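Long-range contacts in major pollen allergen Jun a 1 (Juniperus ashei, PDB 1PXZ), which shows low pectate lyase activity, the calcium-dependent eliminative cleavage of (1->4)-alpha-D-galacturonan, and is the major allergen of cedar pollen: residues A[14-18]-A[93-97]; A[62-66]-A[135-139]; A[204-210]-A[233-237]; A[241-245]-A[335-339]. Numbering follows the deposited sequence.

Contact 1: A[14-18]-A[93-97]; sequences WDQNR and DGRGA
Trp14 (chi1 p) overlaps the side chain of Arg95, whose CB sits over the indole face 3.7 Å from the centroid of the six-membered ring, a CH-pi contact. The N-terminal loop 14-18 here covers a turn of the parallel beta-helix: Gly94 to Ala97 form a type II beta turn, with Arg95 at -64/134 and Gly96 at 96/-4. The CA atoms come nearest at Arg18 and Asp93, 8.5 Å apart. Asp93 (chi1 t) makes an Asx turn, OD1 accepting Arg95 N at 3.1 Å, and the same OD1 takes Arg95 NE at 2.9 Å in a salt bridge. Arg18, m at chi1 and extended through chi3, completes the salt-bridge network, its NH1 2.8 Å from Asp93 OD2. Trp8 of helix 5-9 adds a cation-pi contact to Arg95, and Trp69 of strand 68-72 also bonds Asp93. Arg95 NH2 donates to Arg18 O at 2.9 Å; in return, Arg18 NH2 donates to Arg95 O, also at 2.9 Å.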
loop_
_atom_site.group_PDB
_atom_site.type_symbol
_atom_site.label_atom_id
_atom_site.label_comp_id
_atom_site.label_asym_id
_atom_site.label_seq_id
_atom_site.Cartn_x
_atom_site.Cartn_y
_atom_site.Cartn_z
ATOM N N TRP A 14 -14.150 -7.861 -15.906
ATOM C CA TRP A 14 -12.689 -7.915 -15.823
ATOM C C TRP A 14 -12.108 -9.210 -16.374
ATOM O O TRP A 14 -10.976 -9.211 -16.854
ATOM C CB TRP A 14 -12.215 -7.742 -14.369
ATOM C CG TRP A 14 -12.729 -8.777 -13.408
ATOM C CD1 TRP A 14 -13.815 -8.669 -12.581
ATOM C CD2 TRP A 14 -12.175 -10.082 -13.169
ATOM N NE1 TRP A 14 -13.967 -9.827 -11.845
ATOM C CE2 TRP A 14 -12.973 -10.703 -12.194
ATOM C CE3 TRP A 14 -11.082 -10.785 -13.676
ATOM C CZ2 TRP A 14 -12.707 -11.995 -11.730
ATOM C CZ3 TRP A 14 -10.803 -12.061 -13.241
ATOM C CH2 TRP A 14 -11.635 -12.640 -12.266
ATOM N N ASP A 15 -12.833 -10.317 -16.265
ATOM C CA ASP A 15 -12.199 -11.605 -16.648
ATOM C C ASP A 15 -11.837 -11.550 -18.123
ATOM O O ASP A 15 -10.831 -12.135 -18.523
ATOM C CB ASP A 15 -13.085 -12.779 -16.312
ATOM C CG ASP A 15 -14.435 -12.898 -16.979
ATOM O OD1 ASP A 15 -14.898 -12.010 -17.723
ATOM O OD2 ASP A 15 -15.111 -13.941 -16.768
ATOM N N GLN A 16 -12.659 -10.838 -18.896
ATOM C CA GLN A 16 -12.354 -10.830 -20.340
ATOM C C GLN A 16 -11.594 -9.569 -20.721
ATOM O O GLN A 16 -11.167 -9.424 -21.869
ATOM C CB GLN A 16 -13.642 -11.015 -21.153
ATOM C CG GLN A 16 -14.564 -9.821 -21.093
ATOM C CD GLN A 16 -15.974 -10.139 -21.552
ATOM O OE1 GLN A 16 -16.312 -11.265 -21.920
ATOM N NE2 GLN A 16 -16.820 -9.105 -21.537
ATOM N N ASN A 17 -11.398 -8.659 -19.759
ATOM C CA ASN A 17 -10.601 -7.467 -20.049
ATOM C C ASN A 17 -9.764 -7.071 -18.840
ATOM O O ASN A 17 -9.953 -6.004 -18.259
ATOM C CB ASN A 17 -11.534 -6.340 -20.472
ATOM C CG ASN A 17 -10.862 -5.140 -21.089
ATOM O OD1 ASN A 17 -11.598 -4.222 -21.478
ATOM N ND2 ASN A 17 -9.546 -5.111 -21.195
ATOM N N ARG A 18 -8.819 -7.933 -18.453
ATOM C CA ARG A 18 -8.092 -7.646 -17.213
ATOM C C ARG A 18 -7.342 -6.324 -17.300
ATOM O O ARG A 18 -7.147 -5.685 -16.265
ATOM C CB ARG A 18 -7.088 -8.747 -16.869
ATOM C CG ARG A 18 -7.676 -10.073 -16.389
ATOM C CD ARG A 18 -6.525 -11.092 -16.279
ATOM N NE ARG A 18 -6.980 -12.386 -15.788
ATOM C CZ ARG A 18 -7.064 -12.680 -14.494
ATOM N NH1 ARG A 18 -6.720 -11.764 -13.575
ATOM N NH2 ARG A 18 -7.481 -13.886 -14.129
ATOM N N ASP A 93 -1.634 -9.808 -10.645
ATOM C CA ASP A 93 -3.089 -9.695 -10.606
ATOM C C ASP A 93 -3.701 -10.980 -10.066
ATOM O O ASP A 93 -3.740 -11.988 -10.786
ATOM C CB ASP A 93 -3.565 -9.340 -12.024
ATOM C CG ASP A 93 -5.047 -9.380 -12.292
ATOM O OD1 ASP A 93 -5.890 -9.488 -11.375
ATOM O OD2 ASP A 93 -5.469 -9.315 -13.477
ATOM N N GLY A 94 -4.198 -10.984 -8.828
ATOM C CA GLY A 94 -4.819 -12.154 -8.223
ATOM C C GLY A 94 -6.281 -12.400 -8.503
ATOM O O GLY A 94 -6.922 -13.279 -7.915
ATOM N N ARG A 95 -6.914 -11.623 -9.389
ATOM C CA ARG A 95 -8.320 -11.839 -9.683
ATOM C C ARG A 95 -8.495 -13.211 -10.337
ATOM O O ARG A 95 -7.714 -13.512 -11.236
ATOM C CB ARG A 95 -8.907 -10.769 -10.620
ATOM C CG ARG A 95 -9.042 -9.417 -9.864
ATOM C CD ARG A 95 -9.421 -8.333 -10.875
ATOM N NE ARG A 95 -8.387 -8.161 -11.901
ATOM C CZ ARG A 95 -8.456 -7.282 -12.898
ATOM N NH1 ARG A 95 -9.524 -6.489 -13.003
ATOM N NH2 ARG A 95 -7.475 -7.194 -13.792
ATOM N N GLY A 96 -9.496 -13.935 -9.853
ATOM C CA GLY A 96 -9.818 -15.196 -10.506
ATOM C C GLY A 96 -9.156 -16.359 -9.805
ATOM O O GLY A 96 -9.369 -17.518 -10.155
ATOM N N ALA A 97 -8.345 -16.076 -8.802
ATOM C CA ALA A 97 -7.738 -17.121 -7.990
ATOM C C ALA A 97 -7.555 -16.662 -6.542
ATOM O O ALA A 97 -7.535 -15.469 -6.236
ATOM C CB ALA A 97 -6.377 -17.536 -8.542
HETATM O O HOH W 1 -10.111 -5.115 -15.562
#

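Contact 2: A[62-66]-A[135-139]; sequences ATREK and LVSES
Leu135, on the first strand of an antiparallel hairpin, points toward the end of helix 58-63 and sets CD2 3.6 Å from Thr63 OG1 and 3.7 Å from Arg64 NH2. Val136 turns its side chain away and contributes its carbonyl, with O 3.8 Å from Thr63 CG2. The CA of Ser137 lies 4.5 Å from that of Thr63. Ser137 OG, which also bonds Ile140 N, reaches Glu65 OE2 through a water 2.7 Å from each oxygen. Glu138 is the main link. Its N donates to Thr63 O at 2.9 Å, and its extended side chain (chi1 and chi2 t) brings OE1 2.9 Å from Glu65 N, a hydrogen bond; Arg64, at -68/151, has left helical geometry. Glu138 CG lies over the Arg64 guanidinium face; OE1 is 4.0 Å from Arg64 NH1, a long salt bridge of charges alone. Ser139 N donates to Glu65 OE1 at 3.0 Å, so each glutamate carboxylate accepts a backbone N-H of the opposing segment. Thr63 OG1 itself accepts Arg64 NH2 at 2.9 Å and bonds Arg59 O one helical turn back. The contact thus packs the exit of helix 58-63, just before strand 68-72, against the hairpin of strands 132-137 and 141-145.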
loop_
_atom_site.group_PDB
_atom_site.type_symbol
_atom_site.label_atom_id
_atom_site.label_comp_id
_atom_site.label_asym_id
_atom_site.label_seq_id
_atom_site.Cartn_x
_atom_site.Cartn_y
_atom_site.Cartn_z
ATOM N N ALA A 62 8.038 -12.329 -12.477
ATOM C CA ALA A 62 8.233 -11.045 -11.782
ATOM C C ALA A 62 9.590 -10.432 -12.069
ATOM O O ALA A 62 9.773 -9.226 -11.939
ATOM C CB ALA A 62 8.045 -11.251 -10.286
ATOM N N THR A 63 10.597 -11.227 -12.475
ATOM C CA THR A 63 11.916 -10.661 -12.689
ATOM C C THR A 63 12.220 -10.369 -14.159
ATOM O O THR A 63 13.328 -9.901 -14.459
ATOM C CB THR A 63 13.030 -11.611 -12.174
ATOM O OG1 THR A 63 12.807 -12.913 -12.733
ATOM C CG2 THR A 63 12.957 -11.742 -10.658
ATOM N N ARG A 64 11.292 -10.640 -15.072
ATOM C CA ARG A 64 11.634 -10.385 -16.473
ATOM C C ARG A 64 11.784 -8.890 -16.710
ATOM O O ARG A 64 11.144 -8.049 -16.068
ATOM C CB ARG A 64 10.586 -10.954 -17.429
ATOM C CG ARG A 64 10.438 -12.456 -17.469
ATOM C CD ARG A 64 11.723 -13.241 -17.714
ATOM N NE ARG A 64 12.397 -13.478 -16.434
ATOM C CZ ARG A 64 13.593 -14.032 -16.283
ATOM N NH1 ARG A 64 14.315 -14.449 -17.324
ATOM N NH2 ARG A 64 14.092 -14.181 -15.063
ATOM N N GLU A 65 12.635 -8.514 -17.673
ATOM C CA GLU A 65 12.708 -7.098 -18.029
ATOM C C GLU A 65 11.483 -6.685 -18.830
ATOM O O GLU A 65 10.997 -5.561 -18.698
ATOM C CB GLU A 65 13.989 -6.796 -18.816
ATOM C CG GLU A 65 15.121 -6.224 -17.981
ATOM C CD GLU A 65 14.903 -6.236 -16.478
ATOM O OE1 GLU A 65 15.103 -7.300 -15.827
ATOM O OE2 GLU A 65 14.535 -5.148 -15.958
ATOM N N LYS A 66 10.928 -7.540 -19.691
ATOM C CA LYS A 66 9.779 -7.050 -20.454
ATOM C C LYS A 66 8.537 -6.854 -19.580
ATOM O O LYS A 66 8.429 -7.435 -18.505
ATOM C CB LYS A 66 9.463 -8.016 -21.592
ATOM C CG LYS A 66 8.927 -9.356 -21.097
ATOM C CD LYS A 66 8.906 -10.353 -22.261
ATOM C CE LYS A 66 7.486 -10.787 -22.569
ATOM N NZ LYS A 66 7.318 -11.315 -23.947
ATOM N N LEU A 135 18.216 -13.730 -7.491
ATOM C CA LEU A 135 18.088 -13.094 -8.787
ATOM C C LEU A 135 17.217 -11.837 -8.628
ATOM O O LEU A 135 15.989 -11.925 -8.598
ATOM C CB LEU A 135 17.512 -14.030 -9.858
ATOM C CG LEU A 135 17.503 -13.382 -11.251
ATOM C CD1 LEU A 135 18.777 -13.721 -12.023
ATOM C CD2 LEU A 135 16.280 -13.793 -12.050
ATOM N N VAL A 136 17.906 -10.699 -8.522
ATOM C CA VAL A 136 17.216 -9.428 -8.287
ATOM C C VAL A 136 16.336 -9.150 -9.494
ATOM O O VAL A 136 15.137 -8.909 -9.361
ATOM C CB VAL A 136 18.202 -8.292 -7.994
ATOM C CG1 VAL A 136 17.476 -6.960 -7.953
ATOM C CG2 VAL A 136 18.912 -8.514 -6.656
ATOM N N SER A 137 16.905 -9.224 -10.700
ATOM C CA SER A 137 16.107 -9.185 -11.912
ATOM C C SER A 137 16.870 -9.882 -13.048
ATOM O O SER A 137 18.077 -10.134 -12.920
ATOM C CB SER A 137 15.771 -7.759 -12.373
ATOM O OG SER A 137 16.920 -7.165 -12.976
ATOM N N GLU A 138 16.148 -10.147 -14.124
ATOM C CA GLU A 138 16.755 -10.799 -15.289
ATOM C C GLU A 138 17.979 -10.003 -15.706
ATOM O O GLU A 138 19.069 -10.531 -15.939
ATOM C CB GLU A 138 15.741 -10.926 -16.418
ATOM C CG GLU A 138 16.310 -11.379 -17.760
ATOM C CD GLU A 138 15.321 -11.286 -18.902
ATOM O OE1 GLU A 138 14.205 -10.744 -18.735
ATOM O OE2 GLU A 138 15.657 -11.760 -20.016
ATOM N N SER A 139 17.789 -8.682 -15.752
ATOM C CA SER A 139 18.907 -7.869 -16.244
ATOM C C SER A 139 19.995 -7.681 -15.209
ATOM O O SER A 139 21.176 -7.615 -15.571
ATOM C CB SER A 139 18.401 -6.497 -16.718
ATOM O OG SER A 139 18.873 -6.229 -18.032
HETATM O O HOH W 2 16.367 -4.705 -14.000
HETATM O O HOH W 3 12.419 -10.150 -20.693
#

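Contact 3: A[204-210]-A[233-237]; sequences DDTYDDD and ARYGL
Asp204 opens a loop that leaves strand 198-201 of the parallel beta-helix and folds over the corner of the next coil, between strands 232-234 and 237-241. The nearest CA pairs are Asp205 with Arg234 (7.1 Å) and Asp210 with Tyr235 (5.6 Å). Asp204 O lies 3.3 Å from Arg234 CD and 3.5 Å from Tyr235 CE2; the Arg234 guanidinium, its face over Asp204 CA, bonds through NH1 to Gly202. Asp205 supplies the cross-link, its carbonyl O accepting Tyr235 OH at 2.5 Å. Tyr207, centre of an inverse gamma turn, places its O 3.3 Å from Tyr235 CD2. Asp208, starting a 3-10 segment, sets its CA over the Tyr235 ring, 3.6 Å from the centroid and 8° off the normal, a CH-pi contact. Asp210 packs at the ring's base, CB 3.8 Å from Tyr235 CB, while its OD1 accepts from Gly181 N. Loop 204-210 covers one face and part of the edge of this tyrosine (chi1 m, unusual backbone 64/-48). Residues 233-237 belong to an IgE-binding region, and the Arg234 side chain is about 6 Å from that of Arg229, the predicted active-site residue. The bend at Tyr235 is tied by Gly236 N donating to Arg234 O at 2.7 Å.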
loop_
_atom_site.group_PDB
_atom_site.type_symbol
_atom_site.label_atom_id
_atom_site.label_comp_id
_atom_site.label_asym_id
_atom_site.label_seq_id
_atom_site.Cartn_x
_atom_site.Cartn_y
_atom_site.Cartn_z
ATOM N N ASP A 204 13.409 7.095 8.015
ATOM C CA ASP A 204 14.187 7.663 9.125
ATOM C C ASP A 204 14.010 9.181 9.218
ATOM O O ASP A 204 13.641 9.829 8.238
ATOM C CB ASP A 204 15.666 7.297 9.019
ATOM C CG ASP A 204 16.140 6.935 7.630
ATOM O OD1 ASP A 204 15.806 7.661 6.670
ATOM O OD2 ASP A 204 16.859 5.922 7.500
ATOM N N ASP A 205 14.280 9.723 10.407
ATOM C CA ASP A 205 14.227 11.156 10.658
ATOM C C ASP A 205 15.467 11.824 10.058
ATOM O O ASP A 205 15.583 13.044 10.020
ATOM C CB ASP A 205 14.137 11.499 12.140
ATOM C CG ASP A 205 15.162 10.826 13.020
ATOM O OD1 ASP A 205 16.334 10.710 12.606
ATOM O OD2 ASP A 205 14.785 10.414 14.140
ATOM N N THR A 206 16.376 10.978 9.599
ATOM C CA THR A 206 17.594 11.412 8.932
ATOM C C THR A 206 17.363 11.691 7.454
ATOM O O THR A 206 17.944 12.619 6.878
ATOM C CB THR A 206 18.664 10.320 9.129
ATOM O OG1 THR A 206 18.668 9.420 8.019
ATOM C CG2 THR A 206 18.308 9.493 10.358
ATOM N N TYR A 207 16.507 10.898 6.798
ATOM C CA TYR A 207 16.371 11.026 5.351
ATOM C C TYR A 207 15.411 12.115 4.901
ATOM O O TYR A 207 14.270 11.840 4.503
ATOM C CB TYR A 207 15.912 9.683 4.749
ATOM C CG TYR A 207 16.198 9.625 3.264
ATOM C CD1 TYR A 207 17.474 9.336 2.799
ATOM C CD2 TYR A 207 15.189 9.857 2.339
ATOM C CE1 TYR A 207 17.732 9.285 1.440
ATOM C CE2 TYR A 207 15.442 9.810 0.980
ATOM C CZ TYR A 207 16.718 9.526 0.538
ATOM O OH TYR A 207 16.974 9.478 -0.815
ATOM N N ASP A 208 15.851 13.373 4.926
ATOM C CA ASP A 208 14.946 14.455 4.518
ATOM C C ASP A 208 14.696 14.464 3.024
ATOM O O ASP A 208 13.911 15.255 2.480
ATOM C CB ASP A 208 15.519 15.792 5.003
ATOM C CG ASP A 208 17.021 15.677 5.211
ATOM O OD1 ASP A 208 17.440 14.902 6.098
ATOM O OD2 ASP A 208 17.763 16.360 4.475
ATOM N N ASP A 209 15.328 13.564 2.259
ATOM C CA ASP A 209 14.972 13.595 0.826
ATOM C C ASP A 209 13.581 13.018 0.590
ATOM O O ASP A 209 12.998 13.098 -0.494
ATOM C CB ASP A 209 16.059 12.895 0.013
ATOM C CG ASP A 209 17.218 13.843 -0.266
ATOM O OD1 ASP A 209 17.097 15.044 0.069
ATOM O OD2 ASP A 209 18.244 13.387 -0.814
ATOM N N ASP A 210 12.979 12.441 1.631
ATOM C CA ASP A 210 11.582 12.036 1.568
ATOM C C ASP A 210 10.652 13.242 1.540
ATOM O O ASP A 210 9.436 13.062 1.422
ATOM C CB ASP A 210 11.241 11.135 2.759
ATOM C CG ASP A 210 11.771 9.725 2.537
ATOM O OD1 ASP A 210 11.957 9.356 1.350
ATOM O OD2 ASP A 210 11.982 9.039 3.560
ATOM N N ALA A 233 3.720 8.633 8.899
ATOM C CA ALA A 233 4.458 9.333 7.852
ATOM C C ALA A 233 5.611 10.193 8.363
ATOM O O ALA A 233 5.575 10.670 9.496
ATOM C CB ALA A 233 3.460 10.237 7.130
ATOM N N ARG A 234 6.621 10.429 7.540
ATOM C CA ARG A 234 7.706 11.364 7.804
ATOM C C ARG A 234 7.999 12.242 6.581
ATOM O O ARG A 234 7.990 11.694 5.476
ATOM C CB ARG A 234 9.023 10.671 8.105
ATOM C CG ARG A 234 9.155 9.870 9.372
ATOM C CD ARG A 234 10.611 9.415 9.543
ATOM N NE ARG A 234 10.774 8.769 10.837
ATOM C CZ ARG A 234 10.494 7.509 11.131
ATOM N NH1 ARG A 234 10.017 6.673 10.224
ATOM N NH2 ARG A 234 10.699 7.072 12.369
ATOM N N TYR A 235 8.282 13.522 6.775
ATOM C CA TYR A 235 8.771 14.430 5.744
ATOM C C TYR A 235 7.851 14.731 4.584
ATOM O O TYR A 235 7.695 15.893 4.181
ATOM C CB TYR A 235 10.059 13.819 5.128
ATOM C CG TYR A 235 11.220 14.006 6.082
ATOM C CD1 TYR A 235 11.551 15.308 6.444
ATOM C CD2 TYR A 235 11.946 12.959 6.616
ATOM C CE1 TYR A 235 12.591 15.561 7.312
ATOM C CE2 TYR A 235 12.998 13.206 7.494
ATOM C CZ TYR A 235 13.310 14.508 7.834
ATOM O OH TYR A 235 14.343 14.803 8.695
ATOM N N GLY A 236 7.222 13.758 3.923
ATOM C CA GLY A 236 6.512 14.112 2.696
ATOM C C GLY A 236 5.054 14.455 2.868
ATOM O O GLY A 236 4.605 14.997 3.877
ATOM N N LEU A 237 4.249 14.121 1.869
ATOM C CA LEU A 237 2.836 14.483 1.831
ATOM C C LEU A 237 1.975 13.244 1.697
ATOM O O LEU A 237 2.244 12.442 0.790
ATOM C CB LEU A 237 2.608 15.377 0.603
ATOM C CG LEU A 237 1.211 15.718 0.117
ATOM C CD1 LEU A 237 0.447 16.484 1.181
ATOM C CD2 LEU A 237 1.289 16.543 -1.164
#

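Contact 4: A[241-245]-A[335-339]; sequences ANNNY and APQLT
The backbone of 241-245 bends between two strands: Asn242 takes left-handed helical angles (52/45), Asn243 returns to extended geometry, and Asn244 and Tyr245 form a strand. Opposite it, 335-338 is a short helix, and Thr339 (-113/12) is the first residue beyond it. The CA atoms come nearest at Asn242 and Ala335, 5.0 Å apart, and no hydrogen bond joins the segments, so the contact rests on van der Waals packing. Ala335 directs CB at the bend, 3.5 Å from Asn243 O. Leu338 (m, t) lays its CD1 against the end of the Asn242 side chain. Thr339, chi1 p, bonds OG1 to Ala335 O at 2.8 Å within the helical turn, placing CG2 3.5 Å from Asn242 O and OG1 3.3 Å from Asn244 CB. Asn244 (chi1 t) sets OD1 3.8 Å from Pro336 CG, with its ND2 bonded to Gln221. This bend, with Asn220, Asn243 and Asn266 at matching places in successive coils, is consistent with the asparagine ladder of pectate lyases. Helix 335-338 thus lies outside the beta-helix, over the corner joining strands 237-241 and 244-245, where Ala335 touches Ser267 of strand 267-269 and Thr339 touches Gln221 of strand 221-222.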
loop_
_atom_site.group_PDB
_atom_site.type_symbol
_atom_site.label_atom_id
_atom_site.label_comp_id
_atom_site.label_asym_id
_atom_site.label_seq_id
_atom_site.Cartn_x
_atom_site.Cartn_y
_atom_site.Cartn_z
ATOM N N ALA A 241 -7.783 9.525 2.323
ATOM C CA ALA A 241 -9.135 9.874 1.910
ATOM C C ALA A 241 -10.137 8.730 1.862
ATOM O O ALA A 241 -9.841 7.702 1.243
ATOM C CB ALA A 241 -9.053 10.469 0.492
ATOM N N ASN A 242 -11.317 8.872 2.446
ATOM C CA ASN A 242 -12.403 7.900 2.370
ATOM C C ASN A 242 -11.954 6.483 2.755
ATOM O O ASN A 242 -12.301 5.494 2.104
ATOM C CB ASN A 242 -13.005 7.905 0.975
ATOM C CG ASN A 242 -14.012 9.034 0.821
ATOM O OD1 ASN A 242 -14.528 9.630 1.775
ATOM N ND2 ASN A 242 -14.296 9.307 -0.431
ATOM N N ASN A 243 -11.191 6.418 3.851
ATOM C CA ASN A 243 -10.875 5.117 4.442
ATOM C C ASN A 243 -11.771 4.845 5.648
ATOM O O ASN A 243 -12.278 5.798 6.233
ATOM C CB ASN A 243 -9.425 5.079 4.906
ATOM C CG ASN A 243 -8.419 5.550 3.875
ATOM O OD1 ASN A 243 -7.987 6.706 3.819
ATOM N ND2 ASN A 243 -8.024 4.590 3.048
ATOM N N ASN A 244 -11.943 3.587 6.033
ATOM C CA ASN A 244 -12.796 3.213 7.169
ATOM C C ASN A 244 -11.964 2.615 8.282
ATOM O O ASN A 244 -11.212 1.654 8.050
ATOM C CB ASN A 244 -13.850 2.223 6.666
ATOM C CG ASN A 244 -15.027 2.031 7.590
ATOM O OD1 ASN A 244 -15.431 2.950 8.304
ATOM N ND2 ASN A 244 -15.613 0.839 7.606
ATOM N N TYR A 245 -12.032 3.139 9.507
ATOM C CA TYR A 245 -11.170 2.676 10.575
ATOM C C TYR A 245 -11.987 2.017 11.699
ATOM O O TYR A 245 -12.835 2.680 12.291
ATOM C CB TYR A 245 -10.341 3.806 11.196
ATOM C CG TYR A 245 -9.277 4.456 10.344
ATOM C CD1 TYR A 245 -9.683 5.367 9.353
ATOM C CD2 TYR A 245 -7.926 4.200 10.499
ATOM C CE1 TYR A 245 -8.730 5.978 8.562
ATOM C CE2 TYR A 245 -6.954 4.815 9.712
ATOM C CZ TYR A 245 -7.397 5.704 8.742
ATOM O OH TYR A 245 -6.475 6.334 7.927
ATOM N N ALA A 335 -17.819 6.580 4.058
ATOM C CA ALA A 335 -16.647 5.706 3.991
ATOM C C ALA A 335 -16.977 4.242 4.196
ATOM O O ALA A 335 -16.405 3.410 3.473
ATOM C CB ALA A 335 -15.574 6.148 4.988
ATOM N N PRO A 336 -17.825 3.849 5.122
ATOM C CA PRO A 336 -18.190 2.425 5.174
ATOM C C PRO A 336 -18.729 1.921 3.850
ATOM O O PRO A 336 -18.390 0.808 3.417
ATOM C CB PRO A 336 -19.276 2.376 6.260
ATOM C CG PRO A 336 -18.962 3.546 7.145
ATOM C CD PRO A 336 -18.447 4.611 6.218
ATOM N N GLN A 337 -19.569 2.685 3.163
ATOM C CA GLN A 337 -20.083 2.196 1.880
ATOM C C GLN A 337 -18.998 2.131 0.806
ATOM O O GLN A 337 -18.993 1.216 -0.027
ATOM C CB GLN A 337 -21.218 3.088 1.363
ATOM C CG GLN A 337 -22.606 2.669 1.812
ATOM C CD GLN A 337 -22.891 1.197 1.584
ATOM O OE1 GLN A 337 -23.349 0.809 0.509
ATOM N NE2 GLN A 337 -22.615 0.379 2.596
ATOM N N LEU A 338 -18.106 3.117 0.840
ATOM C CA LEU A 338 -17.084 3.228 -0.211
ATOM C C LEU A 338 -16.016 2.155 -0.062
ATOM O O LEU A 338 -15.264 1.913 -1.013
ATOM C CB LEU A 338 -16.417 4.617 -0.191
ATOM C CG LEU A 338 -17.336 5.777 -0.581
ATOM C CD1 LEU A 338 -16.701 7.117 -0.232
ATOM C CD2 LEU A 338 -17.700 5.741 -2.056
ATOM N N THR A 339 -15.953 1.538 1.122
ATOM C CA THR A 339 -14.924 0.550 1.413
ATOM C C THR A 339 -15.525 -0.845 1.569
ATOM O O THR A 339 -14.820 -1.745 2.046
ATOM C CB THR A 339 -14.131 0.867 2.691
ATOM O OG1 THR A 339 -15.032 1.022 3.804
ATOM C CG2 THR A 339 -13.378 2.197 2.611
#

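In the fold
From the N terminus, the chain opens contact 1 at 14-18 and contact 2 at 62-66 before contact 1 closes at 93-97 and contact 2 at 135-139, so these two loops cross. Contact 1 lays the N-terminal segment on an early coil of the beta-helix, and contact 2 joins the helix 58-63 to a hairpin, their centres 23 Å apart. Contact 3 follows in series, closing a short loop between successive coils. After only three intervening residues contact 4 opens, and its much longer loop brings the C-terminal segment back onto the beta-helix. Contacts 1 and 3 lie on opposite sides of the chain's centre, as do contacts 2 and 4.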